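Local coordinates for 2-dehydropantoate 2-reductase (PDB 3WFI), which is a D-mandelate dehydrogenase of the ketopantoate reductase family, which binds the coenzyme NAD(H) in a Rossmann-type domain, at residues B[27-32]-B[58-63]; B[33-38]-B[131-136]; B[68-73]-B[93-98]. All blocks are in the same frame, centred on the assembly; numbering follows the deposited sequence.

Contacts 1 and 2 meet beside the coenzyme site, whereas contact 3 lies further along the large sheet to which contact 1 belongs. The centres of contacts 1 and 2 are 11 Å apart, and strand 25-30 of the first runs into helix 33-42 of the second; Trp32 CH2 packs 3.6 Å from Pro136 CD. Asp30 in contact 1 and Ala131 in contact 2 bind NAD(+), which is absent from this chain. Contact 3 centres 15 Å from contact 1 and touches it through Ile29 CD1 and Leu93 CD1, 3.9 Å apart; the side chain of Leu93 is about 12 Å from that of Asp30. Contacts 2 and 3 do not touch, their centres being 25 Å apart.

Contact 1: residues B[27-32]-B[58-63]; sequences LLIDGW and PIVLQS
With CG of Leu27 anti to the backbone N (chi1 175°) and CG2 of Val60 held between its own backbone N and carbonyl carbon, the two side chains cross at about a right angle, and Leu27 CD1 comes to 3.9 Å from Val60 CG2. The same Leu27 CD1 also rests 3.8 Å from Pro58 CB. Ile29 lies side by side with Val60, its CG1 4.0 Å from Val60 CG2, while Ile29 CG2 reaches across to Gln62 CB at 3.6 Å. The opposite face of the sheet carries Leu28 and Ile59, where Leu28 CB meets Ile59 CG1 at 3.8 Å. Branched, apolar residues suit both faces: helix 80-90 packs on Ile29, and helix 33-42 on Ile59.

Between the faces runs a parallel ladder, the two short strands inclined by 25°. Leu28 N donates to Pro58 O at 2.9 Å, Val60 N to Leu28 O, and Asp30 N to Val60 O; the last bond, Gln62 N to Asp30 O, is bent, with the donor 51° above the carbonyl plane. Leu27 and Ile29 turn their backbone bonds the other way, to strand 2-6. Beyond the ladder, the amide of Gln62 gives its NE2 to Asp89.

Aspartate suits position 30 because its two oxygens accept from two backbone N-H groups: Asp30 OD2 takes the N of Trp32 at 2.8 Å, forming an Asx turn just before helix 33-42, and OD1 takes the N of Ala8 in the glycine-rich loop. It is also an NAD(+)-binding residue. An acidic residue at the end of strand 25-30, the second of the fold, with strand 59-61 alongside at the sheet edge, is a hallmark of NAD-binding Rossmann folds, where it typically receives the adenosine ribose hydroxyls.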
ATOM      1  N   LEU B  27      21.541  36.287 -14.943  1.00 21.62           N
ATOM      2  CA  LEU B  27      21.992  35.174 -15.767  1.00 20.79           C
ATOM      3  C   LEU B  27      20.873  34.140 -15.847  1.00 21.01           C
ATOM      4  O   LEU B  27      20.393  33.643 -14.817  1.00 20.21           O
ATOM      5  CB  LEU B  27      23.250  34.533 -15.162  1.00 20.29           C
ATOM      6  CG  LEU B  27      23.776  33.269 -15.851  1.00 20.30           C
ATOM      7  CD1 LEU B  27      24.343  33.581 -17.231  1.00 20.62           C
ATOM      8  CD2 LEU B  27      24.816  32.578 -14.975  1.00 20.18           C
ATOM      9  N   LEU B  28      20.452  33.829 -17.071  1.00 21.12           N
ATOM     10  CA  LEU B  28      19.490  32.767 -17.304  1.00 21.35           C
ATOM     11  C   LEU B  28      20.243  31.445 -17.449  1.00 21.29           C
ATOM     12  O   LEU B  28      21.311  31.387 -18.043  1.00 20.85           O
ATOM     13  CB  LEU B  28      18.672  33.031 -18.562  1.00 20.96           C
ATOM     14  CG  LEU B  28      17.869  34.344 -18.597  1.00 21.61           C
ATOM     15  CD1 LEU B  28      17.110  34.444 -19.902  1.00 22.21           C
ATOM     16  CD2 LEU B  28      16.907  34.478 -17.421  1.00 21.62           C
ATOM     17  N   ILE B  29      19.684  30.392 -16.872  1.00 21.82           N
ATOM     18  CA  ILE B  29      20.259  29.052 -16.971  1.00 22.61           C
ATOM     19  C   ILE B  29      19.147  28.090 -17.361  1.00 23.86           C
ATOM     20  O   ILE B  29      18.096  28.054 -16.725  1.00 22.07           O
ATOM     21  CB  ILE B  29      20.895  28.597 -15.641  1.00 21.53           C
ATOM     22  CG1 ILE B  29      21.891  29.637 -15.144  1.00 21.02           C
ATOM     23  CG2 ILE B  29      21.612  27.256 -15.819  1.00 21.26           C
ATOM     24  CD1 ILE B  29      22.294  29.464 -13.693  1.00 20.36           C
ATOM     25  N   ASP B  30      19.376  27.326 -18.425  1.00 27.39           N
ATOM     26  CA  ASP B  30      18.348  26.434 -18.959  1.00 29.03           C
ATOM     27  C   ASP B  30      18.958  25.214 -19.651  1.00 32.10           C
ATOM     28  O   ASP B  30      20.100  25.257 -20.126  1.00 33.46           O
ATOM     29  CB  ASP B  30      17.468  27.192 -19.937  1.00 29.53           C
ATOM     30  CG  ASP B  30      16.119  26.534 -20.126  1.00 30.79           C
ATOM     31  OD1 ASP B  30      15.217  26.782 -19.302  1.00 29.71           O
ATOM     32  OD2 ASP B  30      15.964  25.776 -21.107  1.00 31.54           O
ATOM     33  N   GLY B  31      18.187  24.132 -19.708  1.00 33.83           N
ATOM     34  CA  GLY B  31      18.629  22.891 -20.333  1.00 35.22           C
ATOM     35  C   GLY B  31      18.185  22.706 -21.768  1.00 37.26           C
ATOM     36  O   GLY B  31      18.647  21.780 -22.435  1.00 41.53           O
ATOM     37  N   TRP B  32      17.296  23.568 -22.252  1.00 38.41           N
ATOM     38  CA  TRP B  32      16.776  23.451 -23.612  1.00 40.57           C
ATOM     39  C   TRP B  32      17.717  24.169 -24.592  1.00 42.09           C
ATOM     40  O   TRP B  32      17.697  25.394 -24.706  1.00 41.41           O
ATOM     41  CB  TRP B  32      15.336  23.992 -23.686  1.00 41.25           C
ATOM     42  CG  TRP B  32      14.691  23.909 -25.039  1.00 43.23           C
ATOM     43  CD1 TRP B  32      15.062  23.099 -26.079  1.00 44.29           C
ATOM     44  CD2 TRP B  32      13.541  24.648 -25.495  1.00 44.65           C
ATOM     45  NE1 TRP B  32      14.231  23.308 -27.156  1.00 45.33           N
ATOM     46  CE2 TRP B  32      13.292  24.251 -26.827  1.00 45.06           C
ATOM     47  CE3 TRP B  32      12.707  25.616 -24.911  1.00 44.52           C
ATOM     48  CZ2 TRP B  32      12.239  24.783 -27.584  1.00 45.58           C
ATOM     49  CZ3 TRP B  32      11.667  26.150 -25.669  1.00 45.23           C
ATOM     50  CH2 TRP B  32      11.439  25.724 -26.989  1.00 45.30           C
ATOM     51  N   PRO B  58      22.281  37.543 -20.487  1.00 26.83           N
ATOM     52  CA  PRO B  58      23.233  36.449 -20.432  1.00 26.42           C
ATOM     53  C   PRO B  58      22.511  35.108 -20.201  1.00 24.87           C
ATOM     54  O   PRO B  58      21.604  35.023 -19.389  1.00 24.17           O
ATOM     55  CB  PRO B  58      24.105  36.804 -19.226  1.00 26.71           C
ATOM     56  CG  PRO B  58      23.984  38.272 -19.075  1.00 26.83           C
ATOM     57  CD  PRO B  58      22.628  38.642 -19.568  1.00 26.80           C
ATOM     58  N   ILE B  59      22.886  34.084 -20.948  1.00 25.57           N
ATOM     59  CA  ILE B  59      22.281  32.768 -20.767  1.00 26.17           C
ATOM     60  C   ILE B  59      23.317  31.699 -21.016  1.00 26.13           C
ATOM     61  O   ILE B  59      24.145  31.814 -21.937  1.00 25.90           O
ATOM     62  CB  ILE B  59      21.048  32.556 -21.682  1.00 26.60           C
ATOM     63  CG1 ILE B  59      20.386  31.207 -21.393  1.00 27.08           C
ATOM     64  CG2 ILE B  59      21.439  32.644 -23.151  1.00 27.19           C
ATOM     65  CD1 ILE B  59      18.946  31.107 -21.863  1.00 27.19           C
ATOM     66  N   VAL B  60      23.267  30.658 -20.190  1.00 25.47           N
ATOM     67  CA  VAL B  60      24.138  29.507 -20.359  1.00 25.25           C
ATOM     68  C   VAL B  60      23.336  28.211 -20.256  1.00 25.54           C
ATOM     69  O   VAL B  60      22.360  28.125 -19.496  1.00 24.29           O
ATOM     70  CB  VAL B  60      25.272  29.496 -19.319  1.00 25.10           C
ATOM     71  CG1 VAL B  60      26.333  30.516 -19.696  1.00 26.05           C
ATOM     72  CG2 VAL B  60      24.746  29.787 -17.924  1.00 24.53           C
ATOM     73  N   LEU B  61      23.741  27.225 -21.048  1.00 26.39           N
ATOM     74  CA  LEU B  61      23.322  25.841 -20.829  1.00 27.79           C
ATOM     75  C   LEU B  61      23.700  25.459 -19.408  1.00 26.47           C
ATOM     76  O   LEU B  61      24.780  25.796 -18.941  1.00 25.87           O
ATOM     77  CB  LEU B  61      24.026  24.862 -21.795  1.00 30.00           C
ATOM     78  CG  LEU B  61      23.202  24.066 -22.819  1.00 32.08           C
ATOM     79  CD1 LEU B  61      24.118  23.075 -23.523  1.00 32.99           C
ATOM     80  CD2 LEU B  61      22.027  23.350 -22.167  1.00 31.84           C
ATOM     81  N   GLN B  62      22.831  24.723 -18.738  1.00 26.41           N
ATOM     82  CA  GLN B  62      23.041  24.439 -17.318  1.00 25.78           C
ATOM     83  C   GLN B  62      24.345  23.712 -16.970  1.00 25.61           C
ATOM     84  O   GLN B  62      24.920  23.928 -15.908  1.00 24.25           O
ATOM     85  CB  GLN B  62      21.814  23.750 -16.720  1.00 26.55           C
ATOM     86  CG  GLN B  62      21.820  22.245 -16.717  1.00 26.62           C
ATOM     87  CD  GLN B  62      20.543  21.682 -16.118  1.00 26.82           C
ATOM     88  OE1 GLN B  62      19.449  22.081 -16.491  1.00 26.15           O
ATOM     89  NE2 GLN B  62      20.681  20.760 -15.168  1.00 26.85           N
ATOM     90  N   SER B  63      24.825  22.912 -17.910  1.00 26.16           N
ATOM     91  CA  SER B  63      26.085  22.195 -17.773  1.00 26.91           C
ATOM     92  C   SER B  63      27.320  23.006 -18.172  1.00 27.99           C
ATOM     93  O   SER B  63      28.429  22.471 -18.162  1.00 26.09           O
ATOM     94  CB  SER B  63      26.027  20.930 -18.629  1.00 27.45           C
ATOM     95  OG  SER B  63      25.781  21.259 -19.984  1.00 27.51           O
TER

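Contact 2: residues B[33-38]-B[131-136]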
ATOM      1  N   ALA B  33      18.520  23.383 -25.310  1.00 44.40           N
ATOM      2  CA  ALA B  33      19.590  23.897 -26.177  1.00 44.55           C
ATOM      3  C   ALA B  33      19.133  24.926 -27.204  1.00 46.25           C
ATOM      4  O   ALA B  33      19.821  25.917 -27.429  1.00 47.18           O
ATOM      5  CB  ALA B  33      20.299  22.747 -26.883  1.00 46.30           C
ATOM      6  N   GLU B  34      17.984  24.694 -27.831  1.00 47.85           N
ATOM      7  CA  GLU B  34      17.471  25.617 -28.848  1.00 48.51           C
ATOM      8  C   GLU B  34      17.041  26.940 -28.209  1.00 45.06           C
ATOM      9  O   GLU B  34      17.136  28.002 -28.830  1.00 45.88           O
ATOM     10  CB  GLU B  34      16.269  25.023 -29.577  1.00 52.68           C
ATOM     11  CG  GLU B  34      16.426  23.619 -30.147  1.00 57.33           C
ATOM     12  CD  GLU B  34      15.100  23.060 -30.649  1.00 61.33           C
ATOM     13  OE1 GLU B  34      14.201  23.872 -30.997  1.00 62.26           O
ATOM     14  OE2 GLU B  34      14.956  21.814 -30.688  1.00 64.50           O
ATOM     15  N   HIS B  35      16.530  26.845 -26.981  1.00 42.08           N
ATOM     16  CA  HIS B  35      16.130  28.014 -26.176  1.00 38.28           C
ATOM     17  C   HIS B  35      17.345  28.876 -25.857  1.00 36.91           C
ATOM     18  O   HIS B  35      17.333  30.084 -26.065  1.00 36.21           O
ATOM     19  CB  HIS B  35      15.495  27.533 -24.869  1.00 35.21           C
ATOM     20  CG  HIS B  35      14.765  28.594 -24.100  1.00 33.66           C
ATOM     21  ND1 HIS B  35      13.916  29.500 -24.695  1.00 33.74           N
ATOM     22  CD2 HIS B  35      14.721  28.860 -22.775  1.00 31.32           C
ATOM     23  CE1 HIS B  35      13.396  30.293 -23.775  1.00 32.96           C
ATOM     24  NE2 HIS B  35      13.869  29.923 -22.600  1.00 30.76           N
ATOM     25  N   VAL B  36      18.396  28.216 -25.371  1.00 36.41           N
ATOM     26  CA  VAL B  36      19.641  28.876 -25.008  1.00 36.18           C
ATOM     27  C   VAL B  36      20.255  29.568 -26.230  1.00 37.13           C
ATOM     28  O   VAL B  36      20.629  30.739 -26.165  1.00 36.15           O
ATOM     29  CB  VAL B  36      20.643  27.872 -24.386  1.00 35.97           C
ATOM     30  CG1 VAL B  36      22.010  28.516 -24.173  1.00 35.59           C
ATOM     31  CG2 VAL B  36      20.105  27.330 -23.066  1.00 35.23           C
ATOM     32  N   GLN B  37      20.344  28.840 -27.340  1.00 37.97           N
ATOM     33  CA  GLN B  37      20.973  29.350 -28.557  1.00 39.83           C
ATOM     34  C   GLN B  37      20.203  30.532 -29.147  1.00 38.92           C
ATOM     35  O   GLN B  37      20.805  31.512 -29.591  1.00 37.60           O
ATOM     36  CB  GLN B  37      21.100  28.219 -29.592  1.00 43.16           C
ATOM     37  CG  GLN B  37      21.920  28.570 -30.820  1.00 46.05           C
ATOM     38  CD  GLN B  37      23.352  28.891 -30.480  1.00 48.49           C
ATOM     39  OE1 GLN B  37      24.050  28.087 -29.863  1.00 51.56           O
ATOM     40  NE2 GLN B  37      23.797  30.074 -30.870  1.00 50.95           N
ATOM     41  N   GLN B  38      18.874  30.449 -29.148  1.00 39.50           N
ATOM     42  CA  GLN B  38      18.050  31.546 -29.682  1.00 41.42           C
ATOM     43  C   GLN B  38      18.253  32.827 -28.881  1.00 39.49           C
ATOM     44  O   GLN B  38      18.443  33.895 -29.457  1.00 40.31           O
ATOM     45  CB  GLN B  38      16.560  31.165 -29.777  1.00 43.06           C
ATOM     46  CG  GLN B  38      16.210  30.452 -31.072  1.00 44.60           C
ATOM     47  CD  GLN B  38      16.631  31.215 -32.300  1.00 47.32           C
ATOM     48  OE1 GLN B  38      16.155  32.328 -32.543  1.00 49.11           O
ATOM     49  NE2 GLN B  38      17.501  30.617 -33.098  1.00 48.68           N
ATOM     50  N   ALA B 131       2.691  33.441 -17.426  1.00 30.43           N
ATOM     51  CA  ALA B 131       3.677  33.618 -18.491  1.00 31.19           C
ATOM     52  C   ALA B 131       3.547  32.487 -19.495  1.00 31.78           C
ATOM     53  O   ALA B 131       3.293  31.354 -19.111  1.00 31.59           O
ATOM     54  CB  ALA B 131       5.094  33.634 -17.914  1.00 30.47           C
ATOM     55  N   GLY B 132       3.748  32.791 -20.774  1.00 34.73           N
ATOM     56  CA  GLY B 132       3.656  31.777 -21.821  1.00 36.64           C
ATOM     57  C   GLY B 132       4.912  31.689 -22.653  1.00 38.13           C
ATOM     58  O   GLY B 132       5.451  32.716 -23.059  1.00 38.80           O
ATOM     59  N   LEU B 133       5.365  30.460 -22.916  1.00 40.83           N
ATOM     60  CA  LEU B 133       6.507  30.213 -23.793  1.00 43.99           C
ATOM     61  C   LEU B 133       6.020  29.871 -25.209  1.00 46.78           C
ATOM     62  O   LEU B 133       5.559  28.764 -25.463  1.00 48.04           O
ATOM     63  CB  LEU B 133       7.367  29.085 -23.218  1.00 44.82           C
ATOM     64  CG  LEU B 133       8.779  28.863 -23.770  1.00 46.35           C
ATOM     65  CD1 LEU B 133       9.584  30.151 -23.798  1.00 47.14           C
ATOM     66  CD2 LEU B 133       9.502  27.811 -22.941  1.00 46.60           C
ATOM     67  N   GLU B 134       6.127  30.835 -26.124  1.00 49.89           N
ATOM     68  CA  GLU B 134       5.632  30.682 -27.498  1.00 52.63           C
ATOM     69  C   GLU B 134       6.557  29.807 -28.328  1.00 54.01           C
ATOM     70  O   GLU B 134       6.103  28.974 -29.118  1.00 57.74           O
ATOM     71  CB  GLU B 134       5.490  32.052 -28.172  1.00 54.67           C
ATOM     72  CG  GLU B 134       4.518  32.999 -27.476  1.00 57.03           C
ATOM     73  CD  GLU B 134       3.067  32.717 -27.828  1.00 59.31           C
ATOM     74  OE1 GLU B 134       2.689  32.968 -28.992  1.00 61.29           O
ATOM     75  OE2 GLU B 134       2.306  32.254 -26.949  1.00 58.52           O
ATOM     76  N   GLY B 135       7.858  30.017 -28.162  1.00 52.45           N
ATOM     77  CA  GLY B 135       8.868  29.236 -28.866  1.00 51.86           C
ATOM     78  C   GLY B 135      10.226  29.476 -28.241  1.00 51.27           C
ATOM     79  O   GLY B 135      10.318  30.179 -27.238  1.00 51.21           O
ATOM     80  N   PRO B 136      11.287  28.884 -28.817  1.00 50.26           N
ATOM     81  CA  PRO B 136      12.629  29.139 -28.297  1.00 48.14           C
ATOM     82  C   PRO B 136      12.955  30.632 -28.294  1.00 44.52           C
ATOM     83  O   PRO B 136      12.956  31.265 -29.344  1.00 44.90           O
ATOM     84  CB  PRO B 136      13.553  28.372 -29.261  1.00 49.81           C
ATOM     85  CG  PRO B 136      12.701  27.892 -30.391  1.00 51.71           C
ATOM     86  CD  PRO B 136      11.285  27.881 -29.897  1.00 51.90           C
TER
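Leu133 is the first residue of 131-136 to meet the helix, its CD1 coming obliquely to within 3.8 Å of His35 CE1. Ala131, two residues earlier, binds NAD(+), so this edge borders the coenzyme site. His35 CG is anti to the backbone N (chi1 -167°), and the end of its ring comes nearer to the strand than the first bond suggests. At Glu134 and Gly135 the strand makes a classic beta bulge against strand 138-140. Beyond it Pro136 meets the edge of the imidazole, its CA 3.8 Å from His35 ND1 and its C in the ring plane. The compact pyrrolidine fits the helix surface, Pro136 CB 3.6 Å from Glu34 O and 3.8 Å from Gln38 CG, with the Pro136 and Gln38 side chains side by side. No hydrogen bond joins the segments; they meet by van der Waals contact.

A histidine suits the junction because both nitrogens are used, NE2 with Ala8 O and ND1 with Gly137 N, just past Pro136, which fixes the ring's rotation. Trp32 lays its ring nearly parallel to that of His35 and touches Leu133 and Pro136, while Ala10 of helix 10-21 packs on Leu133; helix 33-42 is joined to the edge of the small four-strand sheet.

Contact 3: residues B[68-73]-B[93-98]; sequences EDQVDL and LIKKDT
Val71 of strand 71-76 meets Leu93, just after helix 80-90, within a beta-alpha-beta crossover of the Rossmann-type domain; 93-98 then leads the chain back into the neighbouring parallel strand 98-102. Val71 N donates to Leu93 O at 2.9 Å, in the carbonyl plane. Leucine suits its place because its branched apolar side chain packs against Leu27 and Ile29 of strand 25-30, with Leu93 CD2 3.7 Å from Asp69 O. Val71, also buried, packs on Ala4 of strand 2-6.

At Lys95 and Asp72, which are partly exposed, the contact becomes polar. Lys95 has CG between its backbone N and carbonyl carbon (chi1 49°), and the extended chain beyond passes over Val71 O, with CE 3.6 Å from it. This length brings Lys95 NZ to Asp72 OD1 at 2.9 Å, a salt bridge on the syn side and 33° out of the carboxylate plane. Asp72 OD2 is taken by the backbone N of Lys2, so both oxygens are used. Thr98, buried at the end of the type I turn Lys95 to Thr98, fits because two bonds satisfy its hydroxyl: Thr98 OG1 accepts from Lys95 N at 2.9 Å and donates, almost in line with the C=O bond, to Val71 O at 2.6 Å.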
ATOM      1  N   GLU B  68      31.057  31.896 -15.661  1.00 30.61           N
ATOM      2  CA  GLU B  68      30.203  32.965 -15.130  1.00 29.07           C
ATOM      3  C   GLU B  68      30.548  33.408 -13.702  1.00 26.98           C
ATOM      4  O   GLU B  68      31.037  32.622 -12.891  1.00 25.44           O
ATOM      5  CB  GLU B  68      28.724  32.553 -15.183  1.00 29.29           C
ATOM      6  CG  GLU B  68      28.252  31.894 -16.470  1.00 30.38           C
ATOM      7  CD  GLU B  68      28.525  32.728 -17.709  1.00 32.14           C
ATOM      8  OE1 GLU B  68      28.229  33.941 -17.697  1.00 32.44           O
ATOM      9  OE2 GLU B  68      29.040  32.166 -18.699  1.00 33.36           O
ATOM     10  N   ASP B  69      30.246  34.667 -13.397  1.00 26.03           N
ATOM     11  CA  ASP B  69      30.403  35.202 -12.041  1.00 26.95           C
ATOM     12  C   ASP B  69      29.491  34.501 -11.049  1.00 25.59           C
ATOM     13  O   ASP B  69      28.356  34.125 -11.365  1.00 26.25           O
ATOM     14  CB  ASP B  69      30.026  36.690 -11.964  1.00 28.26           C
ATOM     15  CG  ASP B  69      30.937  37.582 -12.755  1.00 29.58           C
ATOM     16  OD1 ASP B  69      32.049  37.166 -13.137  1.00 30.78           O
ATOM     17  OD2 ASP B  69      30.522  38.733 -12.983  1.00 33.80           O
ATOM     18  N   GLN B  70      29.972  34.376  -9.822  1.00 24.67           N
ATOM     19  CA  GLN B  70      29.145  33.896  -8.738  1.00 23.82           C
ATOM     20  C   GLN B  70      28.015  34.890  -8.480  1.00 23.35           C
ATOM     21  O   GLN B  70      28.121  36.077  -8.814  1.00 23.90           O
ATOM     22  CB  GLN B  70      30.005  33.651  -7.502  1.00 23.82           C
ATOM     23  CG  GLN B  70      30.971  32.484  -7.687  1.00 23.97           C
ATOM     24  CD  GLN B  70      31.709  32.137  -6.408  1.00 24.20           C
ATOM     25  OE1 GLN B  70      32.277  33.008  -5.757  1.00 23.93           O
ATOM     26  NE2 GLN B  70      31.735  30.858  -6.063  1.00 24.81           N
ATOM     27  N   VAL B  71      26.914  34.407  -7.913  1.00 22.92           N
ATOM     28  CA  VAL B  71      25.712  35.231  -7.773  1.00 22.40           C
ATOM     29  C   VAL B  71      25.302  35.410  -6.328  1.00 22.01           C
ATOM     30  O   VAL B  71      25.655  34.601  -5.466  1.00 22.24           O
ATOM     31  CB  VAL B  71      24.499  34.650  -8.554  1.00 22.52           C
ATOM     32  CG1 VAL B  71      24.809  34.604 -10.034  1.00 23.41           C
ATOM     33  CG2 VAL B  71      24.105  33.271  -8.043  1.00 22.17           C
ATOM     34  N   ASP B  72      24.534  36.469  -6.090  1.00 21.77           N
ATOM     35  CA  ASP B  72      23.982  36.784  -4.775  1.00 22.84           C
ATOM     36  C   ASP B  72      22.681  36.018  -4.536  1.00 20.84           C
ATOM     37  O   ASP B  72      22.327  35.711  -3.400  1.00 20.02           O
ATOM     38  CB  ASP B  72      23.685  38.293  -4.663  1.00 24.45           C
ATOM     39  CG  ASP B  72      24.900  39.161  -4.953  1.00 26.33           C
ATOM     40  OD1 ASP B  72      25.963  38.933  -4.330  1.00 29.65           O
ATOM     41  OD2 ASP B  72      24.787  40.067  -5.796  1.00 27.25           O
ATOM     42  N   LEU B  73      21.968  35.717  -5.612  1.00 19.36           N
ATOM     43  CA  LEU B  73      20.659  35.101  -5.493  1.00 18.81           C
ATOM     44  C   LEU B  73      20.405  34.142  -6.636  1.00 18.04           C
ATOM     45  O   LEU B  73      20.662  34.461  -7.795  1.00 16.71           O
ATOM     46  CB  LEU B  73      19.578  36.179  -5.475  1.00 18.79           C
ATOM     47  CG  LEU B  73      18.108  35.734  -5.519  1.00 19.14           C
ATOM     48  CD1 LEU B  73      17.689  35.044  -4.231  1.00 19.13           C
ATOM     49  CD2 LEU B  73      17.233  36.953  -5.770  1.00 19.77           C
ATOM     50  N   LEU B  93      28.470  28.697  -8.980  1.00 21.43           N
ATOM     51  CA  LEU B  93      28.007  30.084  -8.859  1.00 20.69           C
ATOM     52  C   LEU B  93      27.669  30.456  -7.426  1.00 20.46           C
ATOM     53  O   LEU B  93      27.345  31.609  -7.148  1.00 19.36           O
ATOM     54  CB  LEU B  93      26.767  30.324  -9.715  1.00 20.99           C
ATOM     55  CG  LEU B  93      26.965  29.873 -11.174  1.00 21.56           C
ATOM     56  CD1 LEU B  93      25.742  30.167 -12.028  1.00 22.02           C
ATOM     57  CD2 LEU B  93      28.214  30.483 -11.788  1.00 22.39           C
ATOM     58  N   ILE B  94      27.700  29.466  -6.542  1.00 20.49           N
ATOM     59  CA  ILE B  94      27.306  29.651  -5.161  1.00 21.91           C
ATOM     60  C   ILE B  94      28.502  30.121  -4.327  1.00 23.37           C
ATOM     61  O   ILE B  94      29.505  29.428  -4.214  1.00 24.04           O
ATOM     62  CB  ILE B  94      26.740  28.344  -4.567  1.00 22.12           C
ATOM     63  CG1 ILE B  94      25.514  27.894  -5.374  1.00 22.53           C
ATOM     64  CG2 ILE B  94      26.388  28.515  -3.091  1.00 22.05           C
ATOM     65  CD1 ILE B  94      24.950  26.553  -4.957  1.00 22.43           C
ATOM     66  N   LYS B  95      28.380  31.316  -3.758  1.00 24.84           N
ATOM     67  CA  LYS B  95      29.338  31.800  -2.773  1.00 24.91           C
ATOM     68  C   LYS B  95      28.728  31.646  -1.388  1.00 25.92           C
ATOM     69  O   LYS B  95      27.589  31.188  -1.251  1.00 23.47           O
ATOM     70  CB  LYS B  95      29.782  33.235  -3.071  1.00 25.86           C
ATOM     71  CG  LYS B  95      28.683  34.239  -3.346  1.00 26.19           C
ATOM     72  CD  LYS B  95      29.242  35.586  -3.738  1.00 26.59           C
ATOM     73  CE  LYS B  95      28.144  36.630  -3.805  1.00 28.19           C
ATOM     74  NZ  LYS B  95      28.606  37.871  -4.488  1.00 28.70           N
ATOM     75  N   LYS B  96      29.493  31.998  -0.359  1.00 26.14           N
ATOM     76  CA  LYS B  96      29.099  31.732   1.017  1.00 28.41           C
ATOM     77  C   LYS B  96      27.736  32.340   1.355  1.00 26.12           C
ATOM     78  O   LYS B  96      26.932  31.707   2.026  1.00 25.62           O
ATOM     79  CB  LYS B  96      30.179  32.255   1.978  1.00 32.08           C
ATOM     80  CG  LYS B  96      29.977  31.844   3.428  1.00 36.33           C
ATOM     81  CD  LYS B  96      31.208  32.121   4.286  1.00 39.29           C
ATOM     82  CE  LYS B  96      31.602  33.598   4.292  1.00 42.63           C
ATOM     83  NZ  LYS B  96      30.491  34.498   4.730  1.00 44.05           N
ATOM     84  N   ASP B  97      27.488  33.556   0.877  1.00 24.46           N
ATOM     85  CA  ASP B  97      26.276  34.307   1.208  1.00 25.76           C
ATOM     86  C   ASP B  97      25.163  34.233   0.152  1.00 24.96           C
ATOM     87  O   ASP B  97      24.202  34.997   0.220  1.00 23.87           O
ATOM     88  CB  ASP B  97      26.643  35.784   1.422  1.00 27.59           C
ATOM     89  CG  ASP B  97      27.515  35.989   2.650  1.00 29.02           C
ATOM     90  OD1 ASP B  97      27.603  35.049   3.472  1.00 29.98           O
ATOM     91  OD2 ASP B  97      28.096  37.087   2.795  1.00 31.43           O
ATOM     92  N   THR B  98      25.297  33.328  -0.813  1.00 22.95           N
ATOM     93  CA  THR B  98      24.295  33.207  -1.865  1.00 21.61           C
ATOM     94  C   THR B  98      22.976  32.736  -1.273  1.00 21.81           C
ATOM     95  O   THR B  98      22.931  31.755  -0.516  1.00 21.17           O
ATOM     96  CB  THR B  98      24.734  32.234  -2.964  1.00 21.13           C
ATOM     97  OG1 THR B  98      25.869  32.776  -3.651  1.00 20.26           O
ATOM     98  CG2 THR B  98      23.600  31.993  -3.961  1.00 20.96           C
TER